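Local coordinates for uroporphyrinogen III synthase (Thermus thermophilus, PDB 1WCW), which probably catalyses the closing of a linear tetrapyrrole into uroporphyrinogen III, a step on the way to haem and related pigments, at residues V195-E200 against A228-V234; Y13-R17 against V190-Q194. All coordinates share one frame; numbering follows the deposited sequence.

Contact 1 (V195-E200 against A228-V234); sequences VEFLFE and ALREWGV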
loop_
_atom_site.group_PDB
_atom_site.type_symbol
_atom_site.label_atom_id
_atom_site.label_comp_id
_atom_site.label_asym_id
_atom_site.label_seq_id
_atom_site.Cartn_x
_atom_site.Cartn_y
_atom_site.Cartn_z
ATOM N N VAL A 195 0.352 -8.352 1.238
ATOM C CA VAL A 195 -0.547 -9.492 1.425
ATOM C C VAL A 195 -1.059 -9.878 0.054
ATOM O O VAL A 195 -1.075 -11.072 -0.258
ATOM C CB VAL A 195 -1.759 -9.068 2.323
ATOM C CG1 VAL A 195 -2.718 -10.259 2.465
ATOM C CG2 VAL A 195 -1.276 -8.643 3.707
ATOM N N GLU A 196 -1.484 -8.914 -0.774
ATOM C CA GLU A 196 -2.058 -9.220 -2.068
ATOM C C GLU A 196 -1.030 -9.865 -2.950
ATOM O O GLU A 196 -1.314 -10.903 -3.590
ATOM C CB GLU A 196 -2.587 -7.933 -2.734
ATOM C CG GLU A 196 -3.623 -7.108 -1.949
ATOM C CD GLU A 196 -4.918 -7.823 -1.622
ATOM O OE1 GLU A 196 -5.668 -7.280 -0.759
ATOM O OE2 GLU A 196 -5.228 -8.899 -2.174
ATOM N N PHE A 197 0.219 -9.389 -2.960
ATOM C CA PHE A 197 1.231 -10.003 -3.816
ATOM C C PHE A 197 1.552 -11.408 -3.382
ATOM O O PHE A 197 1.733 -12.299 -4.227
ATOM C CB PHE A 197 2.522 -9.172 -3.808
ATOM C CG PHE A 197 2.458 -7.873 -4.612
ATOM C CD1 PHE A 197 3.364 -6.858 -4.325
ATOM C CD2 PHE A 197 1.601 -7.662 -5.623
ATOM C CE1 PHE A 197 3.392 -5.655 -5.080
ATOM C CE2 PHE A 197 1.670 -6.428 -6.376
ATOM C CZ PHE A 197 2.571 -5.469 -6.082
ATOM N N LEU A 198 1.679 -11.657 -2.057
ATOM C CA LEU A 198 1.952 -13.022 -1.619
ATOM C C LEU A 198 0.863 -13.970 -2.039
ATOM O O LEU A 198 1.172 -15.047 -2.609
ATOM C CB LEU A 198 2.113 -12.970 -0.092
ATOM C CG LEU A 198 2.321 -14.343 0.521
ATOM C CD1 LEU A 198 3.606 -15.035 0.004
ATOM C CD2 LEU A 198 2.444 -14.210 2.037
ATOM N N PHE A 199 -0.394 -13.650 -1.767
ATOM C CA PHE A 199 -1.451 -14.590 -2.132
ATOM C C PHE A 199 -1.665 -14.653 -3.604
ATOM O O PHE A 199 -1.982 -15.795 -4.076
ATOM C CB PHE A 199 -2.761 -14.209 -1.420
ATOM C CG PHE A 199 -2.887 -14.825 -0.057
ATOM C CD1 PHE A 199 -2.461 -14.195 1.076
ATOM C CD2 PHE A 199 -3.360 -16.135 0.045
ATOM C CE1 PHE A 199 -2.507 -14.848 2.319
ATOM C CE2 PHE A 199 -3.399 -16.800 1.282
ATOM C CZ PHE A 199 -2.991 -16.162 2.387
ATOM N N GLU A 200 -1.467 -13.593 -4.371
ATOM C CA GLU A 200 -1.674 -13.688 -5.839
ATOM C C GLU A 200 -0.535 -14.449 -6.457
ATOM O O GLU A 200 -0.752 -15.006 -7.579
ATOM C CB GLU A 200 -1.801 -12.310 -6.501
ATOM C CG GLU A 200 -3.069 -11.542 -6.104
ATOM C CD GLU A 200 -3.128 -10.151 -6.670
ATOM O OE1 GLU A 200 -2.247 -9.829 -7.484
ATOM O OE2 GLU A 200 -3.988 -9.354 -6.310
ATOM N N ALA A 228 -6.705 -6.881 4.552
ATOM C CA ALA A 228 -6.298 -7.608 3.394
ATOM C C ALA A 228 -6.080 -9.091 3.745
ATOM O O ALA A 228 -6.457 -9.974 2.948
ATOM C CB ALA A 228 -5.039 -7.002 2.796
ATOM N N LEU A 229 -5.448 -9.364 4.869
ATOM C CA LEU A 229 -5.312 -10.752 5.291
ATOM C C LEU A 229 -6.649 -11.409 5.471
ATOM O O LEU A 229 -6.892 -12.570 5.050
ATOM C CB LEU A 229 -4.497 -10.784 6.594
ATOM C CG LEU A 229 -2.985 -10.624 6.356
ATOM C CD1 LEU A 229 -2.296 -10.258 7.647
ATOM C CD2 LEU A 229 -2.350 -11.936 5.812
ATOM N N ARG A 230 -7.562 -10.687 6.137
ATOM C CA ARG A 230 -8.885 -11.278 6.412
ATOM C C ARG A 230 -9.633 -11.585 5.122
ATOM O O ARG A 230 -10.335 -12.607 5.060
ATOM C CB ARG A 230 -9.724 -10.335 7.311
ATOM C CG ARG A 230 -9.175 -10.228 8.748
ATOM C CD ARG A 230 -9.728 -9.005 9.507
ATOM N NE ARG A 230 -11.147 -8.779 9.450
ATOM C CZ ARG A 230 -11.995 -9.009 10.461
ATOM N NH1 ARG A 230 -13.291 -8.729 10.332
ATOM N NH2 ARG A 230 -11.560 -9.551 11.580
ATOM N N GLU A 231 -9.494 -10.776 4.102
ATOM C CA GLU A 231 -10.179 -11.027 2.816
ATOM C C GLU A 231 -9.631 -12.301 2.176
ATOM O O GLU A 231 -10.337 -12.912 1.353
ATOM C CB GLU A 231 -9.973 -9.852 1.874
ATOM C CG GLU A 231 -10.581 -8.504 2.312
ATOM C CD GLU A 231 -10.159 -7.389 1.348
ATOM O OE1 GLU A 231 -10.320 -7.583 0.118
ATOM O OE2 GLU A 231 -9.644 -6.328 1.798
ATOM N N TRP A 232 -8.402 -12.720 2.486
ATOM C CA TRP A 232 -7.868 -13.974 1.965
ATOM C C TRP A 232 -8.126 -15.114 2.931
ATOM O O TRP A 232 -7.587 -16.193 2.715
ATOM C CB TRP A 232 -6.382 -13.856 1.637
ATOM C CG TRP A 232 -6.134 -13.106 0.372
ATOM C CD1 TRP A 232 -5.836 -11.739 0.201
ATOM C CD2 TRP A 232 -6.134 -13.655 -0.960
ATOM N NE1 TRP A 232 -5.659 -11.447 -1.109
ATOM C CE2 TRP A 232 -5.841 -12.593 -1.856
ATOM C CE3 TRP A 232 -6.354 -14.939 -1.492
ATOM C CZ2 TRP A 232 -5.731 -12.759 -3.244
ATOM C CZ3 TRP A 232 -6.237 -15.114 -2.884
ATOM C CH2 TRP A 232 -5.940 -14.031 -3.746
ATOM N N GLY A 233 -8.906 -14.894 3.983
ATOM C CA GLY A 233 -9.200 -15.983 4.898
ATOM C C GLY A 233 -8.177 -16.194 5.990
ATOM O O GLY A 233 -8.135 -17.260 6.605
ATOM N N VAL A 234 -7.319 -15.204 6.269
ATOM C CA VAL A 234 -6.341 -15.300 7.333
ATOM C C VAL A 234 -6.600 -14.301 8.424
ATOM O O VAL A 234 -6.857 -13.121 8.116
ATOM C CB VAL A 234 -4.927 -15.073 6.770
ATOM C CG1 VAL A 234 -3.908 -14.998 7.939
ATOM C CG2 VAL A 234 -4.585 -16.208 5.788
HETATM O O HOH W 1 -7.492 -8.739 0.486
#
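Trp232 lies flat against Phe199 and is held at its rim by Glu196. The phenyl ring and the five-membered ring of the indole form an offset stack, centroids 4.6 Å apart and planes tilted by 16°. The offset brings a methylene over each ring: Phe199 CB stands 3.4 Å from the centroid of the Trp232 six-membered ring, and Trp232 CB 3.8 Å from that of Phe199, both CH-pi contacts. At the indole edge, Trp232 NE1 donates to Glu196 OE2 over 2.8 Å at 173°; the oxygen lies almost in the ring plane, whereas the N-H comes to OE2 from above the carboxylate plane. The bend of Glu196 at chi2 (-61°) turns the acid toward the indole. Its OE1 accepts a 2.6 Å bond from a water that also donates to Ala228 O. Deeper in, Val195 CG2 packs 3.7 Å from Leu229 CG, and both side chains reach Phe189 of strand 186-189. Gly233, with positive phi, ends helix 223-231 in a Schellman motif (Val234 N to Leu229 O, Gly233 N to Arg230 O), which fixes the backbone next to Trp232. A leucine in place of Trp232 would probably leave Glu196 OE2 without its N-H mate and Phe199 without its stacking partner. The contact thus joins apolar helix packing to an outer polar seam, where the indole N-H, the water and Lys141, which touches Glu196, would help to stabilise the carboxylate's charge.

Contact 2 (Y13-R17 against V190-Q194); sequences YAGLR and VAAIQ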
loop_
_atom_site.group_PDB
_atom_site.type_symbol
_atom_site.label_atom_id
_atom_site.label_comp_id
_atom_site.label_asym_id
_atom_site.label_seq_id
_atom_site.Cartn_x
_atom_site.Cartn_y
_atom_site.Cartn_z
ATOM N N TYR A 13 9.967 -10.769 7.508
ATOM C CA TYR A 13 9.472 -9.453 7.159
ATOM C C TYR A 13 9.229 -9.434 5.674
ATOM O O TYR A 13 10.133 -9.743 4.890
ATOM C CB TYR A 13 10.525 -8.438 7.535
ATOM C CG TYR A 13 10.173 -6.997 7.344
ATOM C CD1 TYR A 13 10.810 -6.227 6.366
ATOM C CD2 TYR A 13 9.225 -6.396 8.148
ATOM C CE1 TYR A 13 10.481 -4.870 6.203
ATOM C CE2 TYR A 13 8.907 -5.085 8.003
ATOM C CZ TYR A 13 9.532 -4.350 7.035
ATOM O OH TYR A 13 9.185 -3.013 6.903
ATOM N N ALA A 14 8.004 -9.088 5.267
ATOM C CA ALA A 14 7.637 -9.080 3.831
ATOM C C ALA A 14 7.837 -7.698 3.194
ATOM O O ALA A 14 7.577 -7.598 1.991
ATOM C CB ALA A 14 6.163 -9.529 3.669
ATOM N N GLY A 15 8.278 -6.707 3.940
ATOM C CA GLY A 15 8.462 -5.350 3.421
ATOM C C GLY A 15 9.753 -5.160 2.666
ATOM O O GLY A 15 10.637 -6.011 2.625
ATOM N N LEU A 16 9.805 -4.030 1.984
ATOM C CA LEU A 16 10.985 -3.699 1.186
ATOM C C LEU A 16 11.795 -2.511 1.725
ATOM O O LEU A 16 12.991 -2.590 1.854
ATOM C CB LEU A 16 10.559 -3.414 -0.249
ATOM C CG LEU A 16 11.640 -3.090 -1.285
ATOM C CD1 LEU A 16 12.552 -4.257 -1.551
ATOM C CD2 LEU A 16 10.948 -2.694 -2.534
ATOM N N ARG A 17 11.108 -1.462 2.070
ATOM C CA ARG A 17 11.690 -0.188 2.489
ATOM C C ARG A 17 12.542 -0.071 3.737
ATOM O O ARG A 17 13.620 0.529 3.734
ATOM C CB ARG A 17 10.545 0.820 2.608
ATOM C CG ARG A 17 9.508 0.809 1.448
ATOM C CD ARG A 17 8.961 -0.626 0.974
ATOM N NE ARG A 17 7.818 -1.180 1.698
ATOM C CZ ARG A 17 7.923 -1.875 2.812
ATOM N NH1 ARG A 17 6.855 -2.335 3.411
ATOM N NH2 ARG A 17 9.119 -2.100 3.331
ATOM N N VAL A 190 3.630 -5.019 6.314
ATOM C CA VAL A 190 3.471 -3.600 6.623
ATOM C C VAL A 190 2.608 -2.836 5.655
ATOM O O VAL A 190 2.324 -1.664 5.866
ATOM C CB VAL A 190 4.800 -2.842 6.818
ATOM C CG1 VAL A 190 5.549 -3.493 8.020
ATOM C CG2 VAL A 190 5.595 -2.914 5.596
ATOM N N ALA A 191 2.093 -3.506 4.649
ATOM C CA ALA A 191 1.179 -2.841 3.720
ATOM C C ALA A 191 0.267 -3.901 3.138
ATOM O O ALA A 191 0.694 -5.032 2.867
ATOM C CB ALA A 191 1.999 -2.189 2.551
ATOM N N ALA A 192 -0.948 -3.549 2.805
ATOM C CA ALA A 192 -1.876 -4.460 2.210
ATOM C C ALA A 192 -1.382 -5.021 0.923
ATOM O O ALA A 192 -1.639 -6.197 0.633
ATOM C CB ALA A 192 -3.235 -3.739 1.986
ATOM N N ILE A 193 -0.681 -4.208 0.111
ATOM C CA ILE A 193 -0.225 -4.746 -1.158
ATOM C C ILE A 193 0.738 -5.951 -0.974
ATOM O O ILE A 193 0.815 -6.818 -1.842
ATOM C CB ILE A 193 0.424 -3.610 -2.006
ATOM C CG1 ILE A 193 0.403 -3.995 -3.484
ATOM C CG2 ILE A 193 1.826 -3.316 -1.497
ATOM C CD1 ILE A 193 0.851 -2.783 -4.418
ATOM N N GLN A 194 1.447 -6.048 0.136
ATOM C CA GLN A 194 2.341 -7.198 0.334
ATOM C C GLN A 194 1.496 -8.472 0.554
ATOM O O GLN A 194 1.895 -9.541 0.098
ATOM C CB GLN A 194 3.184 -6.977 1.589
ATOM C CG GLN A 194 4.223 -5.896 1.292
ATOM C CD GLN A 194 4.714 -5.144 2.469
ATOM O OE1 GLN A 194 4.471 -5.525 3.579
ATOM N NE2 GLN A 194 5.448 -4.073 2.222
#
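The Tyr13 ring meets Val190 CG1 obliquely, CE2 3.7 Å away, the two side chains crossing at about a right angle, while Gly15 N sits over one of its faces, 3.5 Å above the plane and offset toward the rim. The ring also stacks with Phe22 of helix 19-28. With CG anti to the backbone N (chi1 -176°), the tyrosine ring extends along the loop to meet this methyl. The second flat group, the Gln194 amide, lies beside the glycine: its NE2 is 3.5 Å from Gly15 CA, and NE2 also donates to Gln39. On the other branch OE1 accepts from Val190 N at 2.9 Å and 154°, the donor tilted 20° from the carbonyl plane, with a weak second bond from Ala191 N. These bonds set the amide's rotation and tie the first turn of helix 192-201 back to the residues entering it. The placement of the Arg17 guanidinium is doubtful, because NH1 lies too close to Val190 CG2 and to Gln194 NE2, the latter a second donor. Loops leaving the carboxyl ends of neighbouring parallel strands, 10-13 and 186-189, and leading into helices are characteristic of an open alpha/beta sheet, as in the two-domain HemD fold.

In the fold
Helix 192-201 serves both contacts: its first turn, with the residues leading into it, faces loop 13-17 in contact 2, and its following turns face the end of helix 223-231 in contact 1. The two centres are about 12 Å apart, and they meet directly where Ala192 CB packs 3.8 Å from Ala228 CB. Phe189 of strand 186-189, which backs contact 1, also touches Ala14 and Gln194 of contact 2. The centre of contact 2 lies about 8 Å from the centre of the chain, and the contact also reaches Gln39 of the second sheet. This places it near the junction of the two sheets, probably toward the interdomain cleft expected to receive substrate in this family.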